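Local structure of protein virB8 (2CC3) at residues A[9-14]-A[128-133]; A[14-19]-A[73-78]; A[20-25]-A[46-51]; A[88-93]-A[135-140]; A[92-95]-A[101-104]. The protein is the periplasmic domain of a homodimeric inner-membrane component of the type IV secretion system, suggested to help direct T-DNA transfer from Agrobacterium to plant cells. All coordinates share one frame; numbering follows the deposited sequence.

In the fold
Helix 6-23 lies against a four-stranded antiparallel sheet, and three of the five contacts use this helix. Interactions 1 and 2 use successive turns of it, share Ser14 and lie about 11 Å apart, centre to centre; both also touch the second subunit. Interaction 3 is at the helix's C-terminal end, where helix 43-53 packs on it. Interaction 4 joins two strands of the sheet, its Tyr90-Thr137 pair lying on the helix-bearing face, and meets interaction 3 through the hydrogen bond of Glu23 OE2 to Tyr135 OH, 2.5 Å. Interaction 5, in the hairpin formed by strands 85-96 and 102-114, shares Arg92 and Thr93 with interaction 4 but is about 26 Å from interaction 1, centre to centre.

Interaction 1 of 5, residues A[9-14]-A[128-133]; sequences AVVNAS and GGLVVT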
# COMPACT_ATOMS: atom_id res chain seq x y z
N ALA A 9 -14.64 -1.70 8.49
CA ALA A 9 -14.01 -1.64 7.16
C ALA A 9 -12.52 -1.32 7.26
O ALA A 9 -11.68 -1.97 6.62
CB ALA A 9 -14.72 -0.64 6.23
N VAL A 10 -12.21 -0.31 8.06
CA VAL A 10 -10.83 0.07 8.35
C VAL A 10 -10.00 -1.06 8.96
O VAL A 10 -8.85 -1.27 8.56
CB VAL A 10 -10.81 1.37 9.20
CG1 VAL A 10 -9.37 1.82 9.51
CG2 VAL A 10 -11.53 2.47 8.43
N VAL A 11 -10.56 -1.78 9.93
CA VAL A 11 -9.89 -2.98 10.48
C VAL A 11 -9.45 -3.94 9.40
O VAL A 11 -8.25 -4.28 9.30
CB VAL A 11 -10.77 -3.73 11.48
CG1 VAL A 11 -10.10 -5.02 11.92
CG2 VAL A 11 -11.03 -2.86 12.74
N ASN A 12 -10.42 -4.35 8.57
CA ASN A 12 -10.23 -5.43 7.59
C ASN A 12 -9.20 -5.06 6.55
O ASN A 12 -8.37 -5.90 6.14
CB ASN A 12 -11.54 -5.81 6.89
CG ASN A 12 -12.57 -6.42 7.84
OD1 ASN A 12 -12.27 -6.84 8.95
ND2 ASN A 12 -13.80 -6.44 7.39
N ALA A 13 -9.28 -3.80 6.12
CA ALA A 13 -8.33 -3.21 5.22
C ALA A 13 -6.92 -3.14 5.82
O ALA A 13 -5.94 -3.45 5.14
CB ALA A 13 -8.83 -1.82 4.74
N SER A 14 -6.78 -2.70 7.07
CA SER A 14 -5.40 -2.52 7.64
C SER A 14 -4.74 -3.90 7.91
O SER A 14 -3.53 -4.07 7.73
CB SER A 14 -5.37 -1.66 8.92
OG SER A 14 -6.10 -0.44 8.87
N GLY A 128 -6.49 3.93 11.68
CA GLY A 128 -7.25 3.38 12.80
C GLY A 128 -6.45 3.04 14.07
O GLY A 128 -7.03 2.60 15.05
N GLY A 129 -5.14 3.21 14.04
CA GLY A 129 -4.32 2.99 15.22
C GLY A 129 -4.15 1.53 15.59
O GLY A 129 -3.95 1.18 16.75
N LEU A 130 -4.19 0.67 14.58
CA LEU A 130 -4.08 -0.77 14.75
C LEU A 130 -2.63 -1.21 14.97
O LEU A 130 -1.74 -0.83 14.23
CB LEU A 130 -4.64 -1.51 13.52
CG LEU A 130 -6.15 -1.45 13.24
CD1 LEU A 130 -6.55 -2.63 12.36
CD2 LEU A 130 -6.98 -1.44 14.56
N VAL A 131 -2.42 -2.02 16.00
CA VAL A 131 -1.12 -2.65 16.21
C VAL A 131 -1.38 -4.13 16.32
O VAL A 131 -2.33 -4.52 16.99
CB VAL A 131 -0.47 -2.15 17.50
CG1 VAL A 131 1.00 -2.61 17.62
CG2 VAL A 131 -0.59 -0.65 17.56
N VAL A 132 -0.56 -4.93 15.65
CA VAL A 132 -0.63 -6.40 15.77
C VAL A 132 0.19 -6.94 16.93
O VAL A 132 1.42 -6.87 16.93
CB VAL A 132 -0.21 -7.11 14.46
CG1 VAL A 132 -0.38 -8.65 14.59
CG2 VAL A 132 -1.03 -6.53 13.28
N THR A 133 -0.52 -7.54 17.88
CA THR A 133 0.03 -8.06 19.16
C THR A 133 0.34 -9.57 19.18
O THR A 133 1.16 -10.05 20.00
CB THR A 133 -0.95 -7.77 20.30
OG1 THR A 133 -2.26 -8.27 19.98
CG2 THR A 133 -1.03 -6.29 20.52
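In the helix-on-sheet core of this NTF2-like domain, Leu130, at the start of strand 130-139, reaches the flank of helix 6-23 between Val11 and Ser14. One branch does the touching: Leu130 CD1 lies 3.8 Å from Ser14 CB and equally 3.8 Å from Val11 CA, with Val11 CG1 a little further off at 4.3 Å from the same methyl. A leucine suits this place because its branched end can settle between residues one helical turn apart. Ser14 offers the methyl its CB, while its hydroxyl is turned back along the helix: with OG anti to the carbonyl carbon (chi1 -47°), OG donates to Val10 O at 2.9 Å, which satisfies this buried hydroxyl within its own helix. That carbonyl also accepts from Ser14 N, and has room for both donors because they arrive from opposite faces of its plane. Gly128, having no side chain, lets the loop backbone come close to Val10, whose CG1 is 4.2 Å from Gly128 N. Val10 also packs on Val10 of the second subunit, so the contact borders the dimer interface. Such apolar seating of a long N-terminal helix on a curved antiparallel sheet is typical of the NTF2-like fold.

Interaction 2 of 5, residues A[14-19]-A[73-78]; sequences SLWEYV and VEHIAS
Both Trp16 and His75 hold CG anti to the backbone N (chi1 170° in the tryptophan), and these torsions send the indole out from helix 6-23 and the imidazole out from strand 69-82 until the two rings meet. They do so as a T-shaped pair: the edge of His75 is directed at the face of the six-membered ring of Trp16, with centroids 4.9 Å apart and planes at 75°. The nearest side-chain atoms are Trp16 CE3 and His75 CD2, at 3.5 Å. The same indole face also receives a CH-pi contact, since His75 CB stands 3.7 Å from the centroid of the six-membered ring of Trp16, close to the ring normal. Tryptophan suits the place because its broad ring can take both the methylene and the imidazole edge of one residue. Val73 lies obliquely beside the far end of the indole, though its modelled approach is doubtful.

The imidazole is steadied from the adjacent corner of the ring. His75 NE2 donates to Ser78 OG at 2.8 Å, an almost straight bond (167°) that lies in the ring plane and helps to hold the ring's rotation. The chain can bring Ser78 back to that nitrogen past a classic beta bulge, in which Ile76 and Ala77 both face Arg89. Leu124 of the second subunit packs on both Trp16 and His75, so the pair also belongs to the dimer contact. With NE2 turned to Ser78, the ring presents the carbon side of its edge to the indole, consistent with a largely dispersive, CH-pi type contact.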
# COMPACT_ATOMS: atom_id res chain seq x y z
N SER A 14 -6.78 -2.70 7.07
CA SER A 14 -5.40 -2.52 7.64
C SER A 14 -4.74 -3.90 7.91
O SER A 14 -3.53 -4.07 7.73
CB SER A 14 -5.37 -1.66 8.92
OG SER A 14 -6.10 -0.44 8.87
N LEU A 15 -5.55 -4.86 8.35
CA LEU A 15 -5.07 -6.20 8.69
C LEU A 15 -4.67 -6.97 7.47
O LEU A 15 -3.65 -7.67 7.48
CB LEU A 15 -6.10 -6.96 9.54
CG LEU A 15 -6.32 -6.44 10.97
CD1 LEU A 15 -7.59 -7.02 11.58
CD2 LEU A 15 -5.13 -6.73 11.86
N TRP A 16 -5.42 -6.77 6.38
CA TRP A 16 -5.08 -7.36 5.07
C TRP A 16 -3.87 -6.75 4.47
O TRP A 16 -3.01 -7.44 3.89
CB TRP A 16 -6.25 -7.24 4.08
CG TRP A 16 -5.78 -7.61 2.72
CD1 TRP A 16 -5.70 -6.78 1.64
CD2 TRP A 16 -5.26 -8.87 2.30
NE1 TRP A 16 -5.17 -7.45 0.57
CE2 TRP A 16 -4.89 -8.73 0.94
CE3 TRP A 16 -5.06 -10.10 2.94
CZ2 TRP A 16 -4.35 -9.79 0.20
CZ3 TRP A 16 -4.51 -11.15 2.20
CH2 TRP A 16 -4.16 -10.98 0.86
N GLU A 17 -3.78 -5.43 4.56
CA GLU A 17 -2.55 -4.75 4.14
C GLU A 17 -1.35 -5.28 4.95
O GLU A 17 -0.27 -5.54 4.41
CB GLU A 17 -2.71 -3.25 4.27
CG GLU A 17 -1.49 -2.46 3.88
CD GLU A 17 -1.53 -1.04 4.41
OE1 GLU A 17 -2.57 -0.62 5.01
OE2 GLU A 17 -0.50 -0.36 4.24
N TYR A 18 -1.55 -5.47 6.26
CA TYR A 18 -0.54 -6.12 7.10
C TYR A 18 -0.14 -7.46 6.54
O TYR A 18 1.05 -7.70 6.21
CB TYR A 18 -0.99 -6.28 8.56
CG TYR A 18 0.12 -6.79 9.49
CD1 TYR A 18 1.02 -5.90 10.08
CD2 TYR A 18 0.26 -8.17 9.76
CE1 TYR A 18 2.04 -6.35 10.93
CE2 TYR A 18 1.26 -8.64 10.58
CZ TYR A 18 2.15 -7.74 11.17
OH TYR A 18 3.16 -8.20 11.98
N VAL A 19 -1.11 -8.34 6.38
CA VAL A 19 -0.83 -9.64 5.77
C VAL A 19 -0.11 -9.49 4.44
O VAL A 19 0.97 -10.08 4.23
CB VAL A 19 -2.13 -10.46 5.55
CG1 VAL A 19 -1.84 -11.80 4.86
CG2 VAL A 19 -2.81 -10.67 6.85
N VAL A 73 0.30 -12.26 -3.04
CA VAL A 73 -0.71 -12.65 -2.09
C VAL A 73 -2.07 -12.17 -2.58
O VAL A 73 -2.25 -11.01 -2.92
CB VAL A 73 -0.33 -12.17 -0.65
CG1 VAL A 73 -1.51 -12.15 0.29
CG2 VAL A 73 0.76 -13.06 -0.06
N GLU A 74 -3.02 -13.11 -2.65
CA GLU A 74 -4.39 -12.83 -3.04
C GLU A 74 -5.26 -13.04 -1.84
O GLU A 74 -5.23 -14.12 -1.28
CB GLU A 74 -4.85 -13.88 -4.04
CG GLU A 74 -4.65 -13.61 -5.51
CD GLU A 74 -4.70 -14.92 -6.32
OE1 GLU A 74 -5.45 -15.86 -5.92
OE2 GLU A 74 -3.98 -15.02 -7.34
N HIS A 75 -6.10 -12.07 -1.48
CA HIS A 75 -7.05 -12.27 -0.39
C HIS A 75 -8.01 -13.39 -0.77
O HIS A 75 -8.37 -13.52 -1.96
CB HIS A 75 -7.84 -10.99 -0.15
CG HIS A 75 -8.70 -11.01 1.08
ND1 HIS A 75 -10.08 -11.02 1.03
CD2 HIS A 75 -8.38 -10.93 2.40
CE1 HIS A 75 -10.57 -10.98 2.26
NE2 HIS A 75 -9.56 -10.92 3.11
N ILE A 76 -8.43 -14.19 0.22
CA ILE A 76 -9.58 -15.09 0.01
C ILE A 76 -10.72 -14.78 0.97
O ILE A 76 -11.83 -14.52 0.51
CB ILE A 76 -9.20 -16.56 0.06
CG1 ILE A 76 -8.29 -16.91 -1.12
CG2 ILE A 76 -10.48 -17.44 0.17
CD1 ILE A 76 -7.55 -18.21 -0.93
N ALA A 77 -10.47 -14.76 2.28
CA ALA A 77 -11.56 -14.40 3.24
C ALA A 77 -11.03 -13.74 4.52
O ALA A 77 -9.90 -13.99 4.91
CB ALA A 77 -12.41 -15.67 3.58
N SER A 78 -11.83 -12.89 5.16
CA SER A 78 -11.50 -12.41 6.52
C SER A 78 -12.63 -12.77 7.46
O SER A 78 -13.78 -12.45 7.18
CB SER A 78 -11.27 -10.90 6.56
OG SER A 78 -10.12 -10.59 5.83

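Interaction 3 of 5, residues A[20-25]-A[46-51]; sequences RLRESY and RQNYQQ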
# COMPACT_ATOMS: atom_id res chain seq x y z
N ARG A 20 -0.68 -8.69 3.55
CA ARG A 20 -0.12 -8.59 2.22
C ARG A 20 1.34 -8.13 2.29
O ARG A 20 2.21 -8.72 1.64
CB ARG A 20 -0.97 -7.65 1.36
CG ARG A 20 -0.55 -7.50 -0.08
CD ARG A 20 -1.30 -6.33 -0.79
NE ARG A 20 -0.85 -4.99 -0.35
CZ ARG A 20 0.13 -4.26 -0.91
NH1 ARG A 20 0.83 -4.69 -1.97
NH2 ARG A 20 0.42 -3.07 -0.40
N LEU A 21 1.60 -7.05 3.04
CA LEU A 21 2.97 -6.50 3.13
C LEU A 21 3.94 -7.49 3.78
O LEU A 21 5.10 -7.59 3.40
CB LEU A 21 2.99 -5.15 3.88
CG LEU A 21 2.47 -3.87 3.19
CD1 LEU A 21 2.24 -2.81 4.23
CD2 LEU A 21 3.37 -3.29 2.10
N ARG A 22 3.45 -8.25 4.75
CA ARG A 22 4.31 -9.18 5.47
C ARG A 22 4.59 -10.47 4.68
O ARG A 22 5.71 -11.01 4.78
CB ARG A 22 3.72 -9.45 6.86
CG ARG A 22 4.48 -10.52 7.62
CD ARG A 22 4.23 -10.53 9.11
NE ARG A 22 5.12 -11.52 9.73
CZ ARG A 22 5.28 -11.65 11.04
NH1 ARG A 22 4.62 -10.86 11.87
NH2 ARG A 22 6.10 -12.56 11.51
N GLU A 23 3.63 -10.93 3.88
CA GLU A 23 3.73 -12.24 3.26
C GLU A 23 4.14 -12.17 1.78
O GLU A 23 4.53 -13.19 1.18
CB GLU A 23 2.41 -13.03 3.45
CG GLU A 23 1.94 -13.20 4.91
CD GLU A 23 2.97 -13.92 5.81
OE1 GLU A 23 3.83 -14.65 5.25
OE2 GLU A 23 2.91 -13.77 7.06
N SER A 24 4.02 -10.97 1.20
CA SER A 24 4.51 -10.65 -0.14
C SER A 24 6.02 -10.48 -0.12
O SER A 24 6.59 -10.26 0.95
CB SER A 24 3.91 -9.33 -0.62
OG SER A 24 2.82 -9.58 -1.46
N TYR A 25 6.66 -10.58 -1.28
CA TYR A 25 8.09 -10.21 -1.40
C TYR A 25 8.45 -9.68 -2.77
O TYR A 25 8.17 -10.30 -3.80
CB TYR A 25 9.06 -11.36 -1.07
CG TYR A 25 10.52 -10.94 -1.30
CD1 TYR A 25 11.16 -10.10 -0.39
CD2 TYR A 25 11.23 -11.33 -2.43
CE1 TYR A 25 12.46 -9.68 -0.57
CE2 TYR A 25 12.55 -10.92 -2.62
CZ TYR A 25 13.14 -10.08 -1.68
OH TYR A 25 14.45 -9.65 -1.80
N ARG A 46 7.06 -7.69 16.11
CA ARG A 46 8.08 -6.99 15.33
C ARG A 46 9.39 -7.79 15.25
O ARG A 46 10.03 -7.85 14.20
CB ARG A 46 8.35 -5.61 15.93
CG ARG A 46 9.11 -4.66 15.01
CD ARG A 46 9.76 -3.49 15.77
NE ARG A 46 9.15 -3.20 17.07
CZ ARG A 46 8.08 -2.41 17.26
NH1 ARG A 46 7.47 -1.81 16.25
NH2 ARG A 46 7.63 -2.23 18.48
N GLN A 47 9.76 -8.40 16.37
CA GLN A 47 11.02 -9.13 16.45
C GLN A 47 10.96 -10.46 15.71
O GLN A 47 11.91 -10.80 15.02
CB GLN A 47 11.43 -9.30 17.90
CG GLN A 47 11.88 -7.99 18.50
CD GLN A 47 11.69 -7.94 19.99
OE1 GLN A 47 10.80 -8.59 20.54
NE2 GLN A 47 12.51 -7.15 20.66
N ASN A 48 9.86 -11.19 15.85
CA ASN A 48 9.64 -12.40 15.04
C ASN A 48 9.75 -12.09 13.54
O ASN A 48 10.45 -12.78 12.80
CB ASN A 48 8.28 -13.01 15.37
CG ASN A 48 7.99 -14.30 14.60
OD1 ASN A 48 6.99 -14.38 13.86
ND2 ASN A 48 8.84 -15.30 14.77
N TYR A 49 9.09 -11.03 13.10
CA TYR A 49 9.12 -10.69 11.68
C TYR A 49 10.52 -10.30 11.21
O TYR A 49 10.99 -10.77 10.15
CB TYR A 49 8.13 -9.56 11.37
CG TYR A 49 8.33 -8.91 9.99
CD1 TYR A 49 8.03 -9.62 8.81
CD2 TYR A 49 8.83 -7.59 9.89
CE1 TYR A 49 8.22 -9.05 7.55
CE2 TYR A 49 9.02 -6.99 8.62
CZ TYR A 49 8.71 -7.73 7.46
OH TYR A 49 8.88 -7.18 6.22
N GLN A 50 11.18 -9.44 11.99
CA GLN A 50 12.50 -8.93 11.65
C GLN A 50 13.59 -10.00 11.61
O GLN A 50 14.47 -9.95 10.73
CB GLN A 50 12.89 -7.77 12.57
CG GLN A 50 12.07 -6.51 12.30
CD GLN A 50 12.47 -5.29 13.12
OE1 GLN A 50 13.05 -5.41 14.19
NE2 GLN A 50 12.13 -4.10 12.62
N GLN A 51 13.53 -10.95 12.54
CA GLN A 51 14.50 -12.04 12.61
C GLN A 51 14.33 -13.01 11.44
O GLN A 51 15.30 -13.61 10.97
CB GLN A 51 14.38 -12.78 13.95
CG GLN A 51 15.72 -13.25 14.52
CD GLN A 51 16.29 -14.45 13.79
OE1 GLN A 51 15.54 -15.33 13.33
NE2 GLN A 51 17.61 -14.50 13.67
O HOH W 1 8.14 -8.48 4.09
O HOH W 2 4.66 -12.49 14.48
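Arg22 lays its guanidinium against the base of the Tyr49 side chain, and this is the close part of the contact: Tyr49 CB sits over the centre of one guanidinium face, 3.5 Å from Arg22 CZ. The arginine chain runs extended from CG to NE, its CG anti to the backbone N (chi1 174°), and slides past the tyrosine in the opposite direction, bringing Arg22 NE to 3.6 Å from Tyr49 CD1. Arginine suits this place, with apolar methylenes for the ring and a flat polar end for the helix surface.

The outer side, at the exposed Asn48, is looser and wetter. Arg22 NH2 makes a weak, bent bond (134°) to Asn48 OD1 at 3.1 Å, in the guanidinium plane, and a water accepts from Arg22 NH1 and donates to Asn48 OD1. Separately, between buried residues, a second water donates to Leu21 O and is hydrogen-bonded to Tyr49 OH, 2.6 Å from its oxygen.

Arg22 NH1 has a further partner in Tyr18 OH, one turn back on the same helix. Tyr49 packs on Val37 of helix 30-39 and Arg22 on Tyr135 of strand 130-139, so helix 43-53 is set against both helices and close to the sheet's edge strand.

Interaction 4 of 5, residues A[88-93]-A[135-140]; sequences IRYKRT and YQTSED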
# COMPACT_ATOMS: atom_id res chain seq x y z
N ILE A 88 -7.40 -14.70 8.41
CA ILE A 88 -7.36 -14.28 7.01
C ILE A 88 -6.80 -15.37 6.13
O ILE A 88 -5.62 -15.72 6.24
CB ILE A 88 -6.48 -13.01 6.83
CG1 ILE A 88 -7.06 -11.86 7.64
CG2 ILE A 88 -6.37 -12.64 5.35
CD1 ILE A 88 -6.21 -10.63 7.64
N ARG A 89 -7.65 -15.88 5.23
CA ARG A 89 -7.26 -16.89 4.27
C ARG A 89 -6.75 -16.18 3.02
O ARG A 89 -7.38 -15.24 2.55
CB ARG A 89 -8.45 -17.77 3.91
CG ARG A 89 -8.07 -19.12 3.32
CD ARG A 89 -8.30 -20.28 4.30
NE ARG A 89 -7.48 -21.46 3.96
CZ ARG A 89 -7.72 -22.30 2.96
NH1 ARG A 89 -8.74 -22.14 2.14
NH2 ARG A 89 -6.91 -23.32 2.76
N TYR A 90 -5.60 -16.62 2.47
CA TYR A 90 -5.03 -15.99 1.30
C TYR A 90 -4.29 -17.02 0.52
O TYR A 90 -3.83 -18.00 1.07
CB TYR A 90 -4.09 -14.80 1.67
CG TYR A 90 -2.90 -15.16 2.54
CD1 TYR A 90 -1.66 -15.40 1.99
CD2 TYR A 90 -3.04 -15.26 3.93
CE1 TYR A 90 -0.59 -15.75 2.78
CE2 TYR A 90 -1.99 -15.59 4.72
CZ TYR A 90 -0.76 -15.86 4.15
OH TYR A 90 0.31 -16.19 4.96
N LYS A 91 -4.18 -16.78 -0.78
CA LYS A 91 -3.39 -17.58 -1.69
C LYS A 91 -2.06 -16.90 -1.91
O LYS A 91 -2.00 -15.68 -2.13
CB LYS A 91 -4.12 -17.69 -3.03
CG LYS A 91 -3.35 -18.45 -4.12
CD LYS A 91 -4.31 -18.76 -5.27
CE LYS A 91 -3.58 -19.17 -6.56
NZ LYS A 91 -3.62 -18.12 -7.64
N ARG A 92 -1.00 -17.71 -1.89
CA ARG A 92 0.36 -17.21 -2.03
C ARG A 92 1.04 -17.83 -3.24
O ARG A 92 1.11 -19.05 -3.36
CB ARG A 92 1.14 -17.50 -0.75
CG ARG A 92 2.23 -16.49 -0.42
CD ARG A 92 3.57 -17.14 -0.59
NE ARG A 92 4.40 -17.01 0.60
CZ ARG A 92 5.21 -17.97 1.07
NH1 ARG A 92 5.29 -19.16 0.47
NH2 ARG A 92 5.93 -17.73 2.15
N THR A 93 1.55 -16.99 -4.13
CA THR A 93 2.11 -17.43 -5.39
C THR A 93 3.59 -17.09 -5.41
O THR A 93 3.97 -15.93 -5.22
CB THR A 93 1.40 -16.72 -6.56
OG1 THR A 93 -0.02 -16.83 -6.39
CG2 THR A 93 1.80 -17.34 -7.86
N TYR A 135 0.66 -12.83 15.90
CA TYR A 135 0.61 -13.19 14.50
C TYR A 135 1.26 -14.53 14.21
O TYR A 135 2.45 -14.70 14.43
CB TYR A 135 1.38 -12.19 13.66
CG TYR A 135 1.24 -12.44 12.16
CD1 TYR A 135 0.14 -11.92 11.46
CD2 TYR A 135 2.20 -13.19 11.45
CE1 TYR A 135 0.02 -12.11 10.08
CE2 TYR A 135 2.06 -13.39 10.10
CZ TYR A 135 0.97 -12.83 9.41
OH TYR A 135 0.79 -13.01 8.04
N GLN A 136 0.47 -15.44 13.65
CA GLN A 136 0.94 -16.74 13.21
C GLN A 136 0.29 -17.07 11.87
O GLN A 136 -0.84 -16.68 11.60
CB GLN A 136 0.54 -17.82 14.23
CG GLN A 136 1.16 -17.68 15.63
CD GLN A 136 0.40 -16.70 16.55
OE1 GLN A 136 -0.84 -16.59 16.51
NE2 GLN A 136 1.17 -15.95 17.38
N THR A 137 1.01 -17.78 11.03
CA THR A 137 0.40 -18.20 9.80
C THR A 137 0.67 -19.66 9.51
O THR A 137 1.68 -20.22 9.92
CB THR A 137 0.73 -17.24 8.64
OG1 THR A 137 0.04 -17.69 7.46
CG2 THR A 137 2.26 -17.13 8.41
N SER A 138 -0.28 -20.30 8.87
CA SER A 138 -0.16 -21.72 8.60
C SER A 138 -0.55 -22.00 7.17
O SER A 138 -1.62 -21.62 6.71
CB SER A 138 -1.06 -22.48 9.57
OG SER A 138 -2.24 -21.71 9.79
N GLU A 139 0.37 -22.65 6.47
CA GLU A 139 0.15 -23.10 5.13
C GLU A 139 -0.68 -24.38 5.17
O GLU A 139 -0.48 -25.24 6.04
CB GLU A 139 1.50 -23.36 4.49
CG GLU A 139 1.43 -23.55 2.98
CD GLU A 139 2.81 -23.69 2.37
OE1 GLU A 139 3.82 -23.51 3.09
OE2 GLU A 139 2.87 -23.95 1.17
N ASP A 140 -1.62 -24.50 4.24
CA ASP A 140 -2.37 -25.72 4.06
C ASP A 140 -1.45 -26.90 3.90
O ASP A 140 -0.44 -26.85 3.18
CB ASP A 140 -3.31 -25.59 2.86
CG ASP A 140 -4.53 -24.77 3.17
OD1 ASP A 140 -4.62 -24.19 4.27
OD2 ASP A 140 -5.41 -24.70 2.31
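Tyr90 OH and Thr137 OG1 share a hydrogen bond of 2.9 Å that, in the antiparallel sheet of this NTF2-like domain, reaches across strand 102-114 to join strand 85-96 to strand 130-139. Either hydroxyl could be the donor. The threonine oxygen lies near the plane of the tyrosine ring, at its edge, and the two side chains cross at about a right angle. Tyrosine suits the site because a ring is long enough to span the width of a strand and still carry a hydroxyl at its end. Tyr90 has CG between the backbone N and the carbonyl carbon (chi1 60°), which turns the ring over the sheet toward Thr137. Threonine, being short and branched, offers OG1 for the bond and keeps its methyl, CG2, 4.1 Å from Tyr90 OH.

Arg89 and Asp140 also meet across the two strands, approaching from opposite directions as a salt bridge. Its modelled distance is too short to be relied on, so the exact placing of the charged ends is doubtful.

The next shell holds these partners in place. Arg89 NE makes a weak hydrogen bond to Thr107 OG1. Glu23 packs on Tyr90 and takes a hydrogen bond from Tyr135 OH, linking helix 6-23 to both tyrosines. The Tyr90 ring meets that of Trp106, on strand 102-114 between the two strands, at a shallow angle of about 10°. On the same intervening strand, Thr107 O is the partner of a weak hydrogen bond with Thr137 OG1, the very oxygen that meets Tyr90 OH.

Interaction 5 of 5, residues A[92-95]-A[101-104]; sequences RTLI and PMAS
Backbone hydrogen bonds carry most of this antiparallel hairpin contact between strands 85-96 and 102-114. Arg92 and Ser104 form one hydrogen-bonded pair, with Arg92 N to Ser104 O at 2.6 Å and Ser104 N to Arg92 O at 2.9 Å; Leu94 and Met102 form the other, with Leu94 N to Met102 O at 2.7 Å and Met102 N to Leu94 O at 2.9 Å. Between them Thr93 and Ala103 make a non-hydrogen-bonded pair, where CA-H...O contacts add to the ladder, Ala103 CA lying 3.2 Å from Arg92 O.

Apolar contacts divide between the two faces. Leu94 and Met102 lie side by side, pointing the same way, with Leu94 CD2 3.8 Å from Met102 CE; the flexible methionine, bent at chi2 and chi3, curls its methyl onto the leucine. On the face of Thr93 and Ala103, Thr93 CG2 meets Pro101 CB at 3.8 Å.

A water adds a polar link: it donates to Arg92 O and is hydrogen-bonded to Ser104 OG, which is also hydrogen-bonded to Trp106 NE1. The chemistry implies a hairpin set mainly by backbone pairing, with side-chain packing added on both faces and a hydrated polar end at Arg92 and Ser104.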
# COMPACT_ATOMS: atom_id res chain seq x y z
N ARG A 92 -1.00 -17.71 -1.89
CA ARG A 92 0.36 -17.21 -2.03
C ARG A 92 1.04 -17.83 -3.24
O ARG A 92 1.11 -19.05 -3.36
CB ARG A 92 1.14 -17.50 -0.75
CG ARG A 92 2.23 -16.49 -0.42
CD ARG A 92 3.57 -17.14 -0.59
NE ARG A 92 4.40 -17.01 0.60
CZ ARG A 92 5.21 -17.97 1.07
NH1 ARG A 92 5.29 -19.16 0.47
NH2 ARG A 92 5.93 -17.73 2.15
N THR A 93 1.55 -16.99 -4.13
CA THR A 93 2.11 -17.43 -5.39
C THR A 93 3.59 -17.09 -5.41
O THR A 93 3.97 -15.93 -5.22
CB THR A 93 1.40 -16.72 -6.56
OG1 THR A 93 -0.02 -16.83 -6.39
CG2 THR A 93 1.80 -17.34 -7.86
N LEU A 94 4.40 -18.12 -5.64
CA LEU A 94 5.83 -17.98 -5.87
C LEU A 94 6.11 -17.87 -7.38
O LEU A 94 5.75 -18.78 -8.15
CB LEU A 94 6.57 -19.18 -5.26
CG LEU A 94 8.05 -19.35 -5.62
CD1 LEU A 94 8.88 -18.26 -4.99
CD2 LEU A 94 8.54 -20.73 -5.20
N ILE A 95 6.73 -16.77 -7.77
CA ILE A 95 7.08 -16.51 -9.17
C ILE A 95 8.60 -16.41 -9.31
O ILE A 95 9.20 -15.43 -8.90
CB ILE A 95 6.35 -15.23 -9.73
CG1 ILE A 95 4.83 -15.39 -9.59
CG2 ILE A 95 6.74 -14.96 -11.20
CD1 ILE A 95 4.01 -14.24 -10.15
N PRO A 101 4.29 -20.38 -12.20
CA PRO A 101 3.97 -19.85 -10.87
C PRO A 101 3.43 -20.95 -9.94
O PRO A 101 2.46 -21.62 -10.27
CB PRO A 101 2.90 -18.77 -11.15
CG PRO A 101 2.40 -19.03 -12.53
CD PRO A 101 3.45 -19.80 -13.27
N MET A 102 4.10 -21.12 -8.80
CA MET A 102 3.72 -22.11 -7.78
C MET A 102 2.88 -21.48 -6.68
O MET A 102 3.30 -20.51 -6.06
CB MET A 102 4.95 -22.75 -7.16
CG MET A 102 5.66 -23.68 -8.10
SD MET A 102 7.40 -23.52 -7.83
CE MET A 102 7.77 -21.97 -8.68
N ALA A 103 1.70 -22.04 -6.44
CA ALA A 103 0.74 -21.45 -5.52
C ALA A 103 0.37 -22.37 -4.35
O ALA A 103 0.45 -23.60 -4.45
CB ALA A 103 -0.51 -21.02 -6.28
N SER A 104 -0.02 -21.75 -3.23
CA SER A 104 -0.45 -22.43 -2.01
C SER A 104 -1.36 -21.50 -1.22
O SER A 104 -1.25 -20.28 -1.35
CB SER A 104 0.75 -22.81 -1.15
OG SER A 104 1.53 -21.66 -0.88
O HOH W 3 3.70 -20.13 -2.62